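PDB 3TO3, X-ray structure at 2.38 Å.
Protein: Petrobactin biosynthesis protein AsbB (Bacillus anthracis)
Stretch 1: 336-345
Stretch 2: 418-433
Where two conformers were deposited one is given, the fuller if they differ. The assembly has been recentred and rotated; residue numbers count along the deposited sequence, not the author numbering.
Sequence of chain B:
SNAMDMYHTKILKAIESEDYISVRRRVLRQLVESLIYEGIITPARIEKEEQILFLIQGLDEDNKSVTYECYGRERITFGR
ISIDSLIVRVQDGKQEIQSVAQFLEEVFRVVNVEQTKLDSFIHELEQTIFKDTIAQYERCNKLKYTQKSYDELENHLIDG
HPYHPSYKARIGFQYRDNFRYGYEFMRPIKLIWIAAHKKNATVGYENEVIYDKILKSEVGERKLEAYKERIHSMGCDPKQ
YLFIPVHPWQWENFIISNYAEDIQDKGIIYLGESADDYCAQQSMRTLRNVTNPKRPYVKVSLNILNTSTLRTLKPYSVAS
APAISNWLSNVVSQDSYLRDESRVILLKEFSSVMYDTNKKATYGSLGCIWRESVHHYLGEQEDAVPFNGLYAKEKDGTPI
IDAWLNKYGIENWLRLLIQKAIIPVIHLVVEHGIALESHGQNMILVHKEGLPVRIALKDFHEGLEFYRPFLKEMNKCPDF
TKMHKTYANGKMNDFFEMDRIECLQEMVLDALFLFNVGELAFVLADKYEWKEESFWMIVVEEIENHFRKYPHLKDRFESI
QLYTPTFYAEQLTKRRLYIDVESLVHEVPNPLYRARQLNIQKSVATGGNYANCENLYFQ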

# COMPACT_ATOMS: atom_id res chain seq x y z
N SER B 336 3.59 -49.51 8.27
CA SER B 336 4.93 -50.08 8.28
C SER B 336 5.78 -49.47 7.17
O SER B 336 6.90 -49.04 7.42
CB SER B 336 4.91 -51.60 8.16
OG SER B 336 4.31 -52.01 6.94
N TYR B 337 5.24 -49.42 5.95
CA TYR B 337 5.97 -48.84 4.84
C TYR B 337 6.45 -47.41 5.12
O TYR B 337 7.60 -47.10 4.95
CB TYR B 337 5.19 -48.83 3.54
CG TYR B 337 5.89 -48.02 2.47
CD1 TYR B 337 7.00 -48.52 1.80
CD2 TYR B 337 5.42 -46.78 2.11
CE1 TYR B 337 7.64 -47.77 0.81
CE2 TYR B 337 6.05 -46.03 1.14
CZ TYR B 337 7.15 -46.51 0.49
OH TYR B 337 7.74 -45.72 -0.49
N LEU B 338 5.55 -46.54 5.56
CA LEU B 338 5.92 -45.17 5.84
C LEU B 338 6.83 -45.07 7.06
O LEU B 338 7.75 -44.28 7.07
CB LEU B 338 4.67 -44.29 6.05
CG LEU B 338 3.69 -44.09 4.87
CD1 LEU B 338 2.53 -43.16 5.26
CD2 LEU B 338 4.39 -43.55 3.61
N ARG B 339 6.55 -45.83 8.11
CA ARG B 339 7.30 -45.70 9.35
C ARG B 339 8.70 -46.35 9.23
O ARG B 339 9.71 -45.73 9.58
CB ARG B 339 6.50 -46.31 10.50
CG ARG B 339 7.14 -46.26 11.89
CD ARG B 339 6.42 -47.20 12.87
NE ARG B 339 6.57 -48.61 12.49
CZ ARG B 339 5.56 -49.45 12.23
NH1 ARG B 339 4.30 -49.05 12.32
NH2 ARG B 339 5.81 -50.71 11.88
N ASP B 340 8.73 -47.56 8.67
CA ASP B 340 9.93 -48.42 8.62
C ASP B 340 10.76 -48.39 7.33
O ASP B 340 11.96 -48.21 7.40
CB ASP B 340 9.64 -49.87 9.05
CG ASP B 340 9.11 -49.97 10.46
OD1 ASP B 340 9.45 -49.11 11.31
OD2 ASP B 340 8.33 -50.91 10.72
N GLU B 341 10.16 -48.71 6.19
CA GLU B 341 10.89 -48.71 4.91
C GLU B 341 11.23 -47.28 4.43
O GLU B 341 12.41 -46.95 4.26
CB GLU B 341 10.07 -49.39 3.82
CG GLU B 341 9.61 -50.80 4.14
CD GLU B 341 8.81 -51.44 3.00
OE1 GLU B 341 7.88 -52.22 3.31
OE2 GLU B 341 9.11 -51.16 1.81
N SER B 342 10.19 -46.48 4.16
CA SER B 342 10.29 -45.07 3.77
C SER B 342 10.93 -44.16 4.80
O SER B 342 11.79 -43.36 4.48
CB SER B 342 8.90 -44.51 3.51
OG SER B 342 8.63 -44.54 2.13
N ARG B 343 10.49 -44.28 6.04
CA ARG B 343 11.06 -43.48 7.12
C ARG B 343 10.82 -41.99 6.87
O ARG B 343 11.65 -41.15 7.19
CB ARG B 343 12.54 -43.80 7.30
CG ARG B 343 12.83 -45.26 7.66
CD ARG B 343 14.25 -45.66 7.33
NE ARG B 343 15.22 -44.63 7.72
CZ ARG B 343 16.31 -44.34 7.03
NH1 ARG B 343 16.59 -45.00 5.90
NH2 ARG B 343 17.14 -43.41 7.46
N VAL B 344 9.66 -41.70 6.29
CA VAL B 344 9.21 -40.34 6.09
C VAL B 344 9.25 -39.51 7.37
O VAL B 344 8.88 -39.99 8.43
CB VAL B 344 7.75 -40.37 5.61
CG1 VAL B 344 7.22 -38.96 5.47
CG2 VAL B 344 7.66 -41.12 4.29
N ILE B 345 9.71 -38.27 7.26
CA ILE B 345 9.71 -37.33 8.38
C ILE B 345 8.57 -36.35 8.17
O ILE B 345 8.43 -35.83 7.08
CB ILE B 345 10.99 -36.51 8.39
CG1 ILE B 345 12.21 -37.41 8.53
CG2 ILE B 345 10.96 -35.42 9.48
CD1 ILE B 345 13.46 -36.73 8.03
N ILE B 418 13.08 -40.87 -6.77
CA ILE B 418 11.70 -41.26 -6.91
C ILE B 418 11.31 -42.24 -5.79
O ILE B 418 10.26 -42.08 -5.15
CB ILE B 418 11.46 -41.92 -8.28
CG1 ILE B 418 11.86 -40.99 -9.44
CG2 ILE B 418 10.04 -42.34 -8.43
CD1 ILE B 418 11.23 -39.67 -9.37
N GLN B 419 12.17 -43.24 -5.55
CA GLN B 419 11.86 -44.30 -4.57
C GLN B 419 11.75 -43.79 -3.15
O GLN B 419 10.93 -44.28 -2.40
CB GLN B 419 12.86 -45.47 -4.61
CG GLN B 419 12.84 -46.26 -5.89
CD GLN B 419 13.60 -47.57 -5.77
OE1 GLN B 419 14.33 -47.80 -4.81
NE2 GLN B 419 13.39 -48.45 -6.75
N LYS B 420 12.60 -42.84 -2.79
CA LYS B 420 12.61 -42.26 -1.44
C LYS B 420 11.80 -41.00 -1.24
O LYS B 420 11.56 -40.60 -0.11
CB LYS B 420 14.06 -41.98 -1.03
CG LYS B 420 14.77 -43.16 -0.39
CD LYS B 420 14.92 -44.35 -1.31
CE LYS B 420 15.38 -45.59 -0.52
NZ LYS B 420 15.03 -46.86 -1.24
N ALA B 421 11.35 -40.37 -2.31
CA ALA B 421 10.74 -39.05 -2.21
C ALA B 421 9.34 -39.04 -2.75
O ALA B 421 8.43 -38.51 -2.12
CB ALA B 421 11.56 -37.98 -2.88
N ILE B 422 9.21 -39.41 -4.01
CA ILE B 422 7.93 -39.30 -4.69
C ILE B 422 6.96 -40.43 -4.30
O ILE B 422 5.76 -40.21 -4.12
CB ILE B 422 8.13 -39.23 -6.23
CG1 ILE B 422 8.50 -37.81 -6.65
CG2 ILE B 422 6.86 -39.67 -6.98
CD1 ILE B 422 9.95 -37.46 -6.44
N ILE B 423 7.49 -41.63 -4.18
CA ILE B 423 6.64 -42.78 -3.87
C ILE B 423 5.84 -42.63 -2.55
O ILE B 423 4.66 -42.96 -2.53
CB ILE B 423 7.44 -44.08 -3.93
CG1 ILE B 423 8.02 -44.26 -5.34
CG2 ILE B 423 6.59 -45.31 -3.51
CD1 ILE B 423 6.98 -44.26 -6.43
N PRO B 424 6.47 -42.14 -1.47
CA PRO B 424 5.73 -42.10 -0.20
C PRO B 424 4.60 -41.08 -0.24
O PRO B 424 3.59 -41.30 0.41
CB PRO B 424 6.79 -41.69 0.83
CG PRO B 424 8.10 -42.00 0.17
CD PRO B 424 7.87 -41.73 -1.29
N VAL B 425 4.78 -39.99 -0.96
CA VAL B 425 3.68 -39.06 -1.12
C VAL B 425 2.51 -39.74 -1.82
O VAL B 425 1.37 -39.60 -1.39
CB VAL B 425 4.09 -37.81 -1.94
CG1 VAL B 425 2.90 -36.90 -2.09
CG2 VAL B 425 5.26 -37.06 -1.28
N ILE B 426 2.79 -40.48 -2.89
CA ILE B 426 1.74 -41.15 -3.66
C ILE B 426 1.12 -42.28 -2.82
O ILE B 426 -0.10 -42.50 -2.83
CB ILE B 426 2.28 -41.70 -5.02
CG1 ILE B 426 2.74 -40.53 -5.89
CG2 ILE B 426 1.23 -42.49 -5.76
CD1 ILE B 426 3.41 -40.94 -7.19
N HIS B 427 1.99 -42.98 -2.08
CA HIS B 427 1.51 -43.98 -1.15
C HIS B 427 0.48 -43.42 -0.14
O HIS B 427 -0.54 -44.05 0.10
CB HIS B 427 2.67 -44.61 -0.40
CG HIS B 427 2.26 -45.76 0.45
ND1 HIS B 427 2.17 -47.05 -0.03
CD2 HIS B 427 1.90 -45.82 1.76
CE1 HIS B 427 1.78 -47.86 0.95
NE2 HIS B 427 1.61 -47.14 2.04
N LEU B 428 0.78 -42.26 0.45
CA LEU B 428 -0.13 -41.56 1.35
C LEU B 428 -1.48 -41.32 0.69
O LEU B 428 -2.53 -41.50 1.31
CB LEU B 428 0.47 -40.20 1.74
CG LEU B 428 1.38 -40.21 2.95
CD1 LEU B 428 2.01 -38.85 3.19
CD2 LEU B 428 0.58 -40.65 4.18
N VAL B 429 -1.46 -40.89 -0.57
CA VAL B 429 -2.69 -40.65 -1.31
C VAL B 429 -3.50 -41.93 -1.47
O VAL B 429 -4.69 -41.97 -1.16
CB VAL B 429 -2.41 -40.03 -2.70
CG1 VAL B 429 -3.62 -40.22 -3.62
CG2 VAL B 429 -2.04 -38.56 -2.55
N VAL B 430 -2.85 -42.99 -1.95
CA VAL B 430 -3.58 -44.21 -2.33
C VAL B 430 -3.98 -45.11 -1.15
O VAL B 430 -5.09 -45.67 -1.08
CB VAL B 430 -2.76 -45.02 -3.34
CG1 VAL B 430 -3.52 -46.27 -3.77
CG2 VAL B 430 -2.34 -44.13 -4.56
N GLU B 431 -3.06 -45.27 -0.21
CA GLU B 431 -3.36 -46.13 0.92
C GLU B 431 -4.20 -45.37 1.92
O GLU B 431 -5.05 -45.95 2.56
CB GLU B 431 -2.07 -46.65 1.59
CG GLU B 431 -2.29 -47.28 2.97
CD GLU B 431 -2.19 -48.81 2.95
OE1 GLU B 431 -1.05 -49.33 3.04
OE2 GLU B 431 -3.24 -49.47 2.86
N HIS B 432 -3.88 -44.10 2.14
CA HIS B 432 -4.59 -43.31 3.14
C HIS B 432 -5.66 -42.29 2.71
O HIS B 432 -6.35 -41.75 3.57
CB HIS B 432 -3.56 -42.66 4.06
CG HIS B 432 -2.69 -43.67 4.73
ND1 HIS B 432 -3.14 -44.46 5.76
CD2 HIS B 432 -1.42 -44.06 4.48
CE1 HIS B 432 -2.17 -45.29 6.12
NE2 HIS B 432 -1.12 -45.06 5.36
N GLY B 433 -5.83 -42.08 1.41
CA GLY B 433 -6.64 -40.96 0.91
C GLY B 433 -6.27 -39.56 1.39
O GLY B 433 -7.12 -38.69 1.54
O HOH W 1 11.13 -40.94 2.91

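The helix of stretch 1, residues 336-342, lies nearly antiparallel to the helix of stretch 2, with axes 10.8 Å apart at closest approach and an angle of 164° between their directions. No direct hydrogen bond joins them; the contact is mainly one of packed side chains, burying 372 Å² in all.

Ser336 makes no contact, and the interface begins at Tyr337. Its CA-to-CB bond points toward stretch 2, and the t rotamer lays the ring along the partner helix. Tyr337 CD2 sits over one face of the His427 ring, 3.7 Å from His427 CD2, in an oblique aromatic pair with planes at 48°. Farther out, Tyr337 OH lies 3.3 Å from Ile423 CG2. A long, flat residue can thus cover more than a full turn of the opposing helix.

Leu338 starts sideways, but its m,t conformation brings the branched end inward, a knob in a hole formed by Pro424, His427, Leu428 and His432. Leu338 CD1 reaches Leu428 CD2 at 3.4 Å, while Leu338 CD2 lies 3.8 Å from His427 CD2.

Arg339 and Asp340 are exposed and out of reach of stretch 2. They pair with each other instead, in a salt bridge with Arg339 NH2 2.8 Å from Asp340 OD2. Glu341 is likewise exposed.

Ser342 returns to the interface, its small side chain fitting close to the proline: Ser342 OG is 3.3 Å from Pro424 CG. Tyr337 OH lies 3.0 Å from Ser342 OG. Here a water bridges the backbones, donating to Ser342 O (3.0 Å) and Lys420 O (3.1 Å).

Arg343 leaves the helix with positive phi, and Val344 then points toward stretch 2, placing Val344 CG2 3.6 Å from Pro424 CB. The compact proline ring thus meets apolar carbon from Val344 as well as from Leu338, whose CD2 is 4.1 Å from Pro424 CB.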